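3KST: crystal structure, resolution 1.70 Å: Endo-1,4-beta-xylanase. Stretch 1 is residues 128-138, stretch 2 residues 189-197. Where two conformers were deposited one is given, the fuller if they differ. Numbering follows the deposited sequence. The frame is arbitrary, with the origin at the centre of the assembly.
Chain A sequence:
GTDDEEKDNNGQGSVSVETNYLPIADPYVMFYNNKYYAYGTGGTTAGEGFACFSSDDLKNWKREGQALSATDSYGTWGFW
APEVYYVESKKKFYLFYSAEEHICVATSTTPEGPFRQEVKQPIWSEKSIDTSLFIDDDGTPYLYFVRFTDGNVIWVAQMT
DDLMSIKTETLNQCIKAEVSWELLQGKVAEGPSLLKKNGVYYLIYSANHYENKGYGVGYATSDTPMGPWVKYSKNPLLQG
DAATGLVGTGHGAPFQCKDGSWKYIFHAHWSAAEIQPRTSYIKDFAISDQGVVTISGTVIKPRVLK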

ATOM      1  N   SER A 128      11.573 -10.134   1.066  1.00  8.97           N
ATOM      2  CA  SER A 128      10.145  -9.911   1.024  1.00  9.29           C
ATOM      3  C   SER A 128       9.875  -8.436   0.939  1.00  8.60           C
ATOM      4  O   SER A 128      10.660  -7.647   1.444  1.00  8.58           O
ATOM      5  N   ILE A 129       8.731  -8.093   0.357  1.00  9.12           N
ATOM      6  CA  ILE A 129       8.343  -6.707   0.202  1.00  8.58           C
ATOM      7  C   ILE A 129       6.834  -6.497   0.352  1.00  8.76           C
ATOM      8  O   ILE A 129       6.044  -7.459   0.524  1.00  8.03           O
ATOM      9  N   ASP A 130       6.430  -5.226   0.289  1.00  8.41           N
ATOM     10  CA  ASP A 130       5.010  -4.846   0.210  1.00  8.28           C
ATOM     11  C   ASP A 130       4.121  -5.226   1.423  1.00  8.56           C
ATOM     12  O   ASP A 130       2.980  -5.656   1.288  1.00  8.27           O
ATOM     13  N   THR A 131       4.677  -5.006   2.601  1.00  9.11           N
ATOM     14  CA  THR A 131       3.965  -5.205   3.854  1.00  9.84           C
ATOM     15  C   THR A 131       2.606  -4.474   3.895  1.00  9.85           C
ATOM     16  O   THR A 131       2.496  -3.318   3.472  1.00 10.48           O
ATOM     17  N   SER A 132       1.592  -5.155   4.404  1.00  9.86           N
ATOM     18  CA  SER A 132       0.308  -4.527   4.703  1.00 10.23           C
ATOM     19  C   SER A 132      -0.250  -5.263   5.914  1.00 10.41           C
ATOM     20  O   SER A 132      -0.367  -6.490   5.862  1.00 10.28           O
ATOM     21  N   LEU A 133      -0.524  -4.503   6.984  1.00  9.66           N
ATOM     22  CA  LEU A 133      -1.057  -5.026   8.245  1.00  9.80           C
ATOM     23  C   LEU A 133      -2.587  -4.988   8.284  1.00  9.92           C
ATOM     24  O   LEU A 133      -3.238  -4.044   7.821  1.00  9.97           O
ATOM     25  N   PHE A 134      -3.141  -6.018   8.915  1.00 10.04           N
ATOM     26  CA  PHE A 134      -4.567  -6.120   9.195  1.00 11.26           C
ATOM     27  C   PHE A 134      -4.771  -6.687  10.602  1.00 11.61           C
ATOM     28  O   PHE A 134      -4.253  -7.751  10.914  1.00 12.49           O
ATOM     29  N   ILE A 135      -5.534  -5.983  11.436  1.00 11.94           N
ATOM     30  CA  ILE A 135      -5.837  -6.434  12.807  1.00 12.90           C
ATOM     31  C   ILE A 135      -7.327  -6.760  12.811  1.00 12.25           C
ATOM     32  O   ILE A 135      -8.151  -5.873  12.651  1.00 13.51           O
ATOM     33  N   ASP A 136      -7.657  -8.023  13.048  1.00 12.97           N
ATOM     34  CA  ASP A 136      -9.038  -8.496  12.927  1.00 13.66           C
ATOM     35  C   ASP A 136      -9.869  -8.085  14.156  1.00 13.79           C
ATOM     36  O   ASP A 136      -9.335  -7.609  15.149  1.00 14.47           O
ATOM     37  N   ASP A 137     -11.181  -8.280  14.057  1.00 15.42           N
ATOM     38  CA  ASP A 137     -12.137  -8.022  15.148  1.00 15.95           C
ATOM     39  C   ASP A 137     -11.788  -8.790  16.446  1.00 16.33           C
ATOM     40  O   ASP A 137     -12.084  -8.314  17.542  1.00 17.47           O
ATOM     41  N   ASP A 138     -11.165  -9.959  16.265  1.00 16.69           N
ATOM     42  CA  ASP A 138     -10.592 -10.873  17.275  0.50 17.46           C
ATOM     43  C   ASP A 138      -9.418 -10.257  18.079  1.00 17.23           C
ATOM     44  O   ASP A 138      -9.041 -10.743  19.157  1.00 17.53           O
ATOM     45  N   ALA A 189       2.200 -10.779  -8.381  1.00 10.14           N
ATOM     46  CA  ALA A 189       1.007 -10.450  -7.605  1.00 10.20           C
ATOM     47  C   ALA A 189       1.653  -9.757  -6.391  1.00 10.66           C
ATOM     48  O   ALA A 189       2.589 -10.304  -5.768  1.00 12.01           O
ATOM     49  N   GLU A 190       1.229  -8.541  -6.089  1.00 10.08           N
ATOM     50  CA  GLU A 190       1.897  -7.739  -5.054  1.00  9.48           C
ATOM     51  C   GLU A 190       1.023  -6.593  -4.576  1.00  9.81           C
ATOM     52  O   GLU A 190      -0.160  -6.503  -4.958  1.00  9.60           O
ATOM     53  N   GLY A 191       1.616  -5.726  -3.741  1.00  9.54           N
ATOM     54  CA  GLY A 191       0.943  -4.575  -3.176  1.00  9.72           C
ATOM     55  C   GLY A 191      -0.387  -4.917  -2.521  1.00  9.67           C
ATOM     56  O   GLY A 191      -1.389  -4.300  -2.856  1.00 10.43           O
ATOM     57  N   PRO A 192      -0.418  -5.925  -1.622  1.00  9.38           N
ATOM     58  CA  PRO A 192      -1.661  -6.277  -0.936  1.00  9.41           C
ATOM     59  C   PRO A 192      -2.293  -5.175  -0.053  1.00  8.80           C
ATOM     60  O   PRO A 192      -1.606  -4.308   0.496  1.00  8.58           O
ATOM     61  N   SER A 193      -3.618  -5.249   0.075  1.00  9.33           N
ATOM     62  CA  SER A 193      -4.440  -4.413   0.969  1.00 10.03           C
ATOM     63  C   SER A 193      -5.594  -5.283   1.465  1.00  9.48           C
ATOM     64  O   SER A 193      -6.226  -5.972   0.657  1.00 10.44           O
ATOM     65  N   LEU A 194      -5.901  -5.214   2.759  1.00  9.83           N
ATOM     66  CA  LEU A 194      -6.938  -6.057   3.354  1.00 10.81           C
ATOM     67  C   LEU A 194      -8.030  -5.188   3.951  1.00 10.44           C
ATOM     68  O   LEU A 194      -7.746  -4.196   4.650  1.00 10.94           O
ATOM     69  N   LEU A 195      -9.269  -5.543   3.638  1.00 11.21           N
ATOM     70  CA  LEU A 195     -10.459  -4.936   4.263  1.00 11.33           C
ATOM     71  C   LEU A 195     -11.438  -6.051   4.608  1.00 11.17           C
ATOM     72  O   LEU A 195     -11.543  -7.046   3.869  1.00 10.80           O
ATOM     73  N   LYS A 196     -12.136  -5.891   5.733  1.00 12.21           N
ATOM     74  CA  LYS A 196     -13.170  -6.854   6.130  1.00 11.95           C
ATOM     75  C   LYS A 196     -14.500  -6.112   6.125  1.00 13.05           C
ATOM     76  O   LYS A 196     -14.560  -4.964   6.566  1.00 14.10           O
ATOM     77  N   LYS A 197     -15.540  -6.736   5.580  1.00 13.58           N
ATOM     78  CA  LYS A 197     -16.905  -6.164   5.626  1.00 15.35           C
ATOM     79  C   LYS A 197     -17.942  -7.273   5.624  1.00 15.32           C
ATOM     80  O   LYS A 197     -17.854  -8.156   4.783  1.00 13.84           O
TER

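The two strands run nearly parallel, their axes 11° apart and 6.3 Å apart at closest approach. No direct backbone-to-backbone hydrogen bond joins them; side chains and two waters fill the space between. At the buried end, I129 (p, t) leaves its CA sideways, yet its extended chain brings CD1 within 4.5 Å of E190 OE1, a marginal contact.

D130 is the first residue to point straight in. Its chi1 is m, and the carboxylate accepts a hydrogen bond from the backbone of G191, with OD2 3.0 Å from G191 N. An aspartate suits this place because its short side chain can offer an acceptor to a main-chain amide. G191 has a positive phi, a conformation that glycine adopts readily. The same carboxylate lies close to another acid: D130 OD2 is 4.1 Å from E190 OE1, a proximity of like charges, although both carboxylate oxygens of E190 are hydrogen-bonded elsewhere in the structure. Beyond it, D130 CB packs 3.9 Å from P192 CD, and water 1 donates to both D130 O (3.1 Å) and P192 O (2.8 Å), linking the two backbones.

T131 (p) turns away, and S132 (t) points in again. Its small side chain fits closely against the other strand, with S132 CB 3.2 Å from P192 O and 4.3 Å from P192 CG. The hydroxyl serves as an acceptor for water 2, which donates to S132 OG at 2.7 Å and to L133 O at 3.0 Å while accepting from L194 N at 3.0 Å. The water thus satisfies an amide that no backbone carbonyl of the first strand reaches.

L133 (t, p) points away, in keeping with the alternation of a strand, and F134 (t, chi2 66°) returns toward the partner. L194 (t, m) points back at it and sets CD1 over one face of the ring, 3.8 Å from F134 CG. The line from this methyl to the ring centroid is only 7° off the normal, so its C-H bonds meet the pi cloud in a CH-pi contact. K196 CB approaches F134 CZ at 3.9 Å.

I135 (m, t) is out of reach. Past the strand, D136 (t) sets off sideways but brings its end nearer, and D137 (m) points toward the partner. Both form salt bridges with K196, whose all-t chain carries its ammonium out to them: NZ lies 3.0 Å from D136 OD1 and 2.7 Å from D137 OD2. D136 OD1 also accepts from D137 N at 2.8 Å, which ties the two acids together.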

ATOM      1  CB  SER A 128       9.391 -10.558   2.235  1.00  9.58           C
ATOM      2  OG  SER A 128      10.130 -10.536   3.467  1.00 12.42           O
ATOM      3  CB  ILE A 129       8.793  -6.186  -1.197  1.00  8.45           C
ATOM      4  CG1 ILE A 129       8.160  -7.019  -2.327  1.00  8.13           C
ATOM      5  CG2 ILE A 129      10.333  -6.150  -1.305  1.00  8.74           C
ATOM      6  CD1 ILE A 129       8.473  -6.514  -3.707  1.00  8.94           C
ATOM      7  CB  ASP A 130       4.381  -5.308  -1.130  1.00  9.27           C
ATOM      8  CG  ASP A 130       5.029  -4.692  -2.337  1.00  9.05           C
ATOM      9  OD1 ASP A 130       6.055  -4.020  -2.193  1.00  9.15           O
ATOM     10  OD2 ASP A 130       4.466  -4.847  -3.440  1.00  9.48           O
ATOM     11  CB  THR A 131       4.740  -4.628   5.042  1.00  9.57           C
ATOM     12  OG1 THR A 131       5.088  -3.262   4.768  1.00 11.02           O
ATOM     13  CG2 THR A 131       5.969  -5.426   5.351  1.00 11.43           C
ATOM     14  CB  SER A 132      -0.681  -4.595   3.550  1.00 10.18           C
ATOM     15  OG  SER A 132      -1.798  -3.775   3.858  1.00 10.48           O
ATOM     16  CB  LEU A 133      -0.529  -4.214   9.442  1.00  8.62           C
ATOM     17  CG  LEU A 133      -0.933  -4.600  10.877  1.00  9.39           C
ATOM     18  CD1 LEU A 133      -0.329  -5.961  11.314  1.00 12.53           C
ATOM     19  CD2 LEU A 133      -0.492  -3.499  11.803  1.00 11.18           C
ATOM     20  CB  PHE A 134      -5.240  -7.037   8.211  1.00 11.25           C
ATOM     21  CG  PHE A 134      -6.690  -7.301   8.551  1.00 11.32           C
ATOM     22  CD1 PHE A 134      -7.615  -6.269   8.508  1.00 12.63           C
ATOM     23  CD2 PHE A 134      -7.102  -8.581   8.957  1.00 10.72           C
ATOM     24  CE1 PHE A 134      -8.967  -6.498   8.845  1.00 13.29           C
ATOM     25  CE2 PHE A 134      -8.434  -8.833   9.294  1.00 12.05           C
ATOM     26  CZ  PHE A 134      -9.369  -7.793   9.238  1.00 11.69           C
ATOM     27  CB  ILE A 135      -5.481  -5.381  13.890  1.00 13.03           C
ATOM     28  CG1 ILE A 135      -3.973  -5.108  13.870  1.00 13.72           C
ATOM     29  CG2 ILE A 135      -5.846  -5.907  15.307  1.00 15.41           C
ATOM     30  CD1 ILE A 135      -3.525  -3.925  14.777  1.00 13.86           C
ATOM     31  CB  ASP A 136      -9.037 -10.035  12.734  1.00 13.60           C
ATOM     32  CG  ASP A 136     -10.247 -10.556  11.987  1.00 13.38           C
ATOM     33  OD1 ASP A 136     -11.173  -9.771  11.671  1.00 15.20           O
ATOM     34  OD2 ASP A 136     -10.298 -11.775  11.748  1.00 11.01           O
ATOM     35  CB  ASP A 137     -13.546  -8.322  14.656  1.00 16.60           C
ATOM     36  CG  ASP A 137     -13.962  -7.418  13.501  1.00 16.49           C
ATOM     37  OD1 ASP A 137     -13.600  -6.218  13.496  1.00 23.13           O
ATOM     38  OD2 ASP A 137     -14.625  -7.907  12.586  1.00 20.54           O
ATOM     39  CB  ASP A 138     -10.053 -12.056  16.423  0.50 18.00           C
ATOM     40  CG  ASP A 138      -9.547 -13.227  17.199  0.50 19.54           C
ATOM     41  OD1 ASP A 138      -9.644 -13.315  18.431  0.50 19.82           O
ATOM     42  OD2 ASP A 138      -9.048 -14.108  16.488  0.50 23.01           O
ATOM     43  CB  ALA A 189       0.258 -11.685  -7.197  1.00 10.30           C
ATOM     44  CB  GLU A 190       3.237  -7.205  -5.600  1.00  9.70           C
ATOM     45  CG  GLU A 190       3.113  -6.183  -6.751  1.00  8.12           C
ATOM     46  CD  GLU A 190       4.466  -5.705  -7.317  1.00  9.66           C
ATOM     47  OE1 GLU A 190       5.510  -6.360  -7.083  1.00 11.76           O
ATOM     48  OE2 GLU A 190       4.462  -4.663  -8.006  1.00  8.77           O
ATOM     49  CB  PRO A 192      -1.229  -7.467  -0.047  1.00  9.11           C
ATOM     50  CG  PRO A 192       0.154  -7.197   0.251  1.00  8.67           C
ATOM     51  CD  PRO A 192       0.721  -6.658  -1.032  1.00  9.33           C
ATOM     52  CB  SER A 193      -4.986  -3.186   0.245  1.00  9.98           C
ATOM     53  OG  SER A 193      -3.930  -2.397  -0.288  1.00  9.71           O
ATOM     54  CB  LEU A 194      -6.319  -6.998   4.409  1.00 11.38           C
ATOM     55  CG  LEU A 194      -6.971  -8.348   4.711  1.00 12.51           C
ATOM     56  CD1 LEU A 194      -8.387  -8.192   5.248  1.00 15.56           C
ATOM     57  CD2 LEU A 194      -6.927  -9.285   3.478  1.00 15.95           C
ATOM     58  CB  LEU A 195     -11.126  -3.958   3.329  1.00 12.23           C
ATOM     59  CG  LEU A 195     -10.443  -2.635   3.052  1.00 12.96           C
ATOM     60  CD1 LEU A 195     -11.341  -1.888   2.126  1.00 14.11           C
ATOM     61  CD2 LEU A 195     -10.210  -1.852   4.325  1.00  9.44           C
ATOM     62  CB  LYS A 196     -12.886  -7.400   7.524  1.00 11.24           C
ATOM     63  CG  LYS A 196     -13.907  -8.471   8.013  1.00 12.36           C
ATOM     64  CD  LYS A 196     -13.613  -8.854   9.449  1.00 11.94           C
ATOM     65  CE  LYS A 196     -14.496  -9.976   9.988  1.00 13.21           C
ATOM     66  NZ  LYS A 196     -14.130 -10.333  11.427  1.00 10.74           N
ATOM     67  CB  LYS A 197     -17.147  -5.245   4.447  1.00 15.28           C
ATOM     68  CG  LYS A 197     -18.400  -4.382   4.573  1.00 17.06           C
ATOM     69  CD  LYS A 197     -18.518  -3.444   3.385  1.00 19.34           C
ATOM     70  CE  LYS A 197     -19.577  -2.376   3.616  1.00 19.25           C
ATOM     71  NZ  LYS A 197     -19.671  -1.468   2.441  1.00 20.92           N
TER
HETATM   72  O   HOH W   1       1.103  -3.585   0.060  1.00  6.98           O
HETATM   73  O   HOH W   2      -4.183  -4.290   5.009  1.00 13.46           O